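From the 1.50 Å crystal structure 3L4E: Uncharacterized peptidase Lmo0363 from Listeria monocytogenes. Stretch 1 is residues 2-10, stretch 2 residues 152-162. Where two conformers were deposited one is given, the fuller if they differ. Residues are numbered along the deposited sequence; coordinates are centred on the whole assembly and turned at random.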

# COMPACT_ATOMS: atom_id res chain seq x y z
N MSE A 2 9.72 -10.14 -11.48
CA MSE A 2 10.20 -9.89 -10.13
C MSE A 2 9.07 -9.35 -9.26
O MSE A 2 8.10 -8.78 -9.77
N LYS A 3 9.19 -9.54 -7.95
CA LYS A 3 8.16 -9.10 -7.02
C LYS A 3 8.77 -8.76 -5.66
O LYS A 3 8.98 -9.63 -4.82
N ASN A 4 9.05 -7.48 -5.47
CA ASN A 4 9.63 -6.98 -4.23
C ASN A 4 8.62 -6.07 -3.55
O ASN A 4 8.40 -4.95 -4.01
N LEU A 5 8.01 -6.55 -2.47
CA LEU A 5 6.95 -5.81 -1.79
C LEU A 5 7.21 -5.78 -0.30
O LEU A 5 7.68 -6.76 0.27
N PHE A 6 6.89 -4.65 0.32
CA PHE A 6 6.91 -4.52 1.77
C PHE A 6 5.52 -4.06 2.17
O PHE A 6 5.12 -2.95 1.80
N LEU A 7 4.76 -4.91 2.87
CA LEU A 7 3.38 -4.58 3.22
C LEU A 7 3.26 -4.32 4.72
O LEU A 7 3.85 -5.02 5.53
N THR A 8 2.48 -3.30 5.08
CA THR A 8 2.41 -2.86 6.47
C THR A 8 1.02 -2.29 6.77
O THR A 8 0.30 -1.90 5.85
N SER A 9 0.64 -2.27 8.04
CA SER A 9 -0.58 -1.58 8.48
C SER A 9 -0.30 -0.11 8.77
O SER A 9 -1.19 0.73 8.71
N SER A 10 0.96 0.17 9.11
CA SER A 10 1.34 1.47 9.64
C SER A 10 2.84 1.64 9.48
O SER A 10 3.61 1.14 10.30
N ASN A 152 -3.70 -8.12 -7.66
CA ASN A 152 -3.56 -9.57 -7.75
C ASN A 152 -2.08 -9.96 -7.80
O ASN A 152 -1.69 -10.87 -8.54
N LEU A 153 -1.26 -9.26 -7.03
CA LEU A 153 0.17 -9.56 -6.94
C LEU A 153 0.43 -10.78 -6.09
O LEU A 153 1.40 -11.50 -6.32
N VAL A 154 -0.42 -11.00 -5.09
CA VAL A 154 -0.29 -12.15 -4.22
C VAL A 154 -1.63 -12.85 -4.13
O VAL A 154 -2.68 -12.24 -4.36
N ASP A 155 -1.61 -14.13 -3.82
CA ASP A 155 -2.84 -14.89 -3.75
C ASP A 155 -3.60 -14.58 -2.47
O ASP A 155 -4.79 -14.84 -2.36
N PHE A 156 -2.91 -13.98 -1.50
CA PHE A 156 -3.52 -13.71 -0.21
C PHE A 156 -4.11 -12.30 -0.07
O PHE A 156 -3.75 -11.38 -0.82
N SER A 157 -5.01 -12.15 0.90
CA SER A 157 -5.72 -10.89 1.14
C SER A 157 -5.30 -10.26 2.46
O SER A 157 -5.79 -10.63 3.53
N THR A 158 -4.41 -9.28 2.38
CA THR A 158 -3.84 -8.66 3.57
C THR A 158 -4.91 -7.91 4.35
O THR A 158 -5.67 -7.12 3.78
N LEU A 159 -4.96 -8.16 5.65
CA LEU A 159 -5.94 -7.52 6.53
C LEU A 159 -5.20 -6.69 7.57
O LEU A 159 -4.69 -7.23 8.55
N PRO A 160 -5.14 -5.37 7.36
CA PRO A 160 -4.30 -4.54 8.24
C PRO A 160 -5.01 -4.16 9.54
O PRO A 160 -6.24 -4.28 9.66
N HIS A 161 -4.21 -3.70 10.50
CA HIS A 161 -4.68 -3.36 11.84
C HIS A 161 -5.33 -4.56 12.54
O HIS A 161 -6.23 -4.37 13.35
N TYR A 162 -4.87 -5.78 12.24
CA TYR A 162 -5.54 -6.98 12.76
C TYR A 162 -5.56 -7.04 14.28
O TYR A 162 -4.52 -6.95 14.93

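Asn152 stands exposed and touches nothing on stretch 1. Leu153 (m, t) points toward it and packs on two residues. Its CB lies 4.3 Å from Leu5 CD1, and its CD2 lies 4.4 Å from Lys3 CG. Its backbone is also used: Lys3 NZ donates a hydrogen bond to Leu153 O at 2.8 Å. Lys3 (t, t, m, t) points toward stretch 2, and its amine ends at that carbonyl. Val154 (m) points sideways, yet its CG1 reaches Leu5 CD1 at 4.2 Å. Leu5 and Leu7 alternate with Asn4 and Phe6 along the strand, so both leucines, each m, t, face stretch 2. Asp155 points away. Phe156 (p) starts sideways, but its ring comes nearer, with CE1 4.3 Å from Leu7 CD1. Ser157 is out of reach. Thr158 (m) points toward stretch 1, and its OG1 sits 3.7 Å from Leu7 CD1, a simple packing contact. Leu159 points away. At Pro160 the backbones draw close, and Pro160 CB lies 3.5 Å from Ser9 OG. Ser9 (m) points toward stretch 2. His161 N donates a nearly straight hydrogen bond to Ser9 OG at 3.0 Å. The His161 side chain (chi1 m) starts sideways, but its end comes nearer stretch 1, with ND1 3.8 Å from Ser9 CB. Tyr162 (t) starts sideways, and its end leads away from stretch 1.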

# COMPACT_ATOMS: atom_id res chain seq x y z
CB MSE A 2 11.38 -8.93 -10.15
CG MSE A 2 12.66 -9.57 -10.68
SE MSE A 2 13.96 -8.25 -11.26
CE MSE A 2 13.21 -7.82 -13.00
CB LYS A 3 7.09 -10.18 -6.87
CG LYS A 3 5.79 -9.67 -6.27
CD LYS A 3 4.92 -10.81 -5.77
CE LYS A 3 4.56 -11.78 -6.87
NZ LYS A 3 3.85 -12.95 -6.29
CB ASN A 4 10.92 -6.22 -4.52
CG ASN A 4 11.97 -7.08 -5.18
OD1 ASN A 4 12.64 -7.86 -4.53
ND2 ASN A 4 12.11 -6.95 -6.49
CB LEU A 5 5.59 -6.48 -2.02
CG LEU A 5 5.26 -7.08 -3.39
CD1 LEU A 5 3.91 -7.80 -3.34
CD2 LEU A 5 5.26 -6.00 -4.45
CB PHE A 6 7.96 -3.48 2.17
CG PHE A 6 8.07 -3.23 3.64
CD1 PHE A 6 8.97 -3.97 4.42
CD2 PHE A 6 7.30 -2.26 4.26
CE1 PHE A 6 9.10 -3.73 5.78
CE2 PHE A 6 7.42 -2.02 5.64
CZ PHE A 6 8.32 -2.75 6.39
CB LEU A 7 2.43 -5.71 2.79
CG LEU A 7 2.56 -6.16 1.34
CD1 LEU A 7 1.54 -7.27 1.00
CD2 LEU A 7 2.39 -4.98 0.40
CB THR A 8 3.52 -1.78 6.74
OG1 THR A 8 3.38 -1.26 8.07
CG2 THR A 8 3.41 -0.64 5.75
CB SER A 9 -1.13 -2.21 9.77
OG SER A 9 -1.37 -3.59 9.62
CB SER A 10 0.95 1.55 11.12
OG SER A 10 1.43 2.74 11.73
CB ASN A 152 -4.30 -10.08 -8.98
CG ASN A 152 -4.50 -11.58 -8.96
OD1 ASN A 152 -4.53 -12.20 -7.90
ND2 ASN A 152 -4.64 -12.17 -10.14
CB LEU A 153 0.93 -8.37 -6.34
CG LEU A 153 1.21 -7.21 -7.29
CD1 LEU A 153 1.37 -5.92 -6.51
CD2 LEU A 153 2.45 -7.51 -8.11
CB VAL A 154 0.20 -11.76 -2.81
CG1 VAL A 154 1.65 -11.27 -2.86
CG2 VAL A 154 -0.71 -10.72 -2.19
CB ASP A 155 -2.55 -16.39 -3.86
CG ASP A 155 -2.00 -16.78 -5.23
OD1 ASP A 155 -2.09 -15.96 -6.17
OD2 ASP A 155 -1.49 -17.91 -5.36
CB PHE A 156 -2.57 -14.04 0.95
CG PHE A 156 -1.29 -13.23 0.95
CD1 PHE A 156 -1.25 -11.97 1.54
CD2 PHE A 156 -0.13 -13.74 0.40
CE1 PHE A 156 -0.07 -11.24 1.57
CE2 PHE A 156 1.05 -13.01 0.41
CZ PHE A 156 1.08 -11.76 1.00
CB SER A 157 -7.23 -11.13 1.13
OG SER A 157 -7.65 -11.68 -0.10
CB THR A 158 -2.69 -7.72 3.21
OG1 THR A 158 -1.71 -8.45 2.45
CG2 THR A 158 -2.04 -7.14 4.46
CB LEU A 159 -6.82 -8.57 7.20
CG LEU A 159 -7.92 -8.04 8.10
CD1 LEU A 159 -8.86 -7.13 7.33
CD2 LEU A 159 -8.69 -9.21 8.70
CB PRO A 160 -4.04 -3.30 7.39
CG PRO A 160 -5.27 -3.18 6.54
CD PRO A 160 -5.74 -4.59 6.27
CB HIS A 161 -5.67 -2.18 11.81
CG HIS A 161 -5.25 -1.03 10.93
ND1 HIS A 161 -4.09 -0.31 11.15
CD2 HIS A 161 -5.84 -0.47 9.86
CE1 HIS A 161 -3.99 0.64 10.24
NE2 HIS A 161 -5.04 0.57 9.44
CB TYR A 162 -4.93 -8.28 12.20
CG TYR A 162 -5.63 -9.52 12.73
CD1 TYR A 162 -6.87 -9.90 12.24
CD2 TYR A 162 -5.05 -10.30 13.72
CE1 TYR A 162 -7.52 -11.03 12.72
CE2 TYR A 162 -5.69 -11.44 14.21
CZ TYR A 162 -6.92 -11.80 13.71
OH TYR A 162 -7.56 -12.92 14.19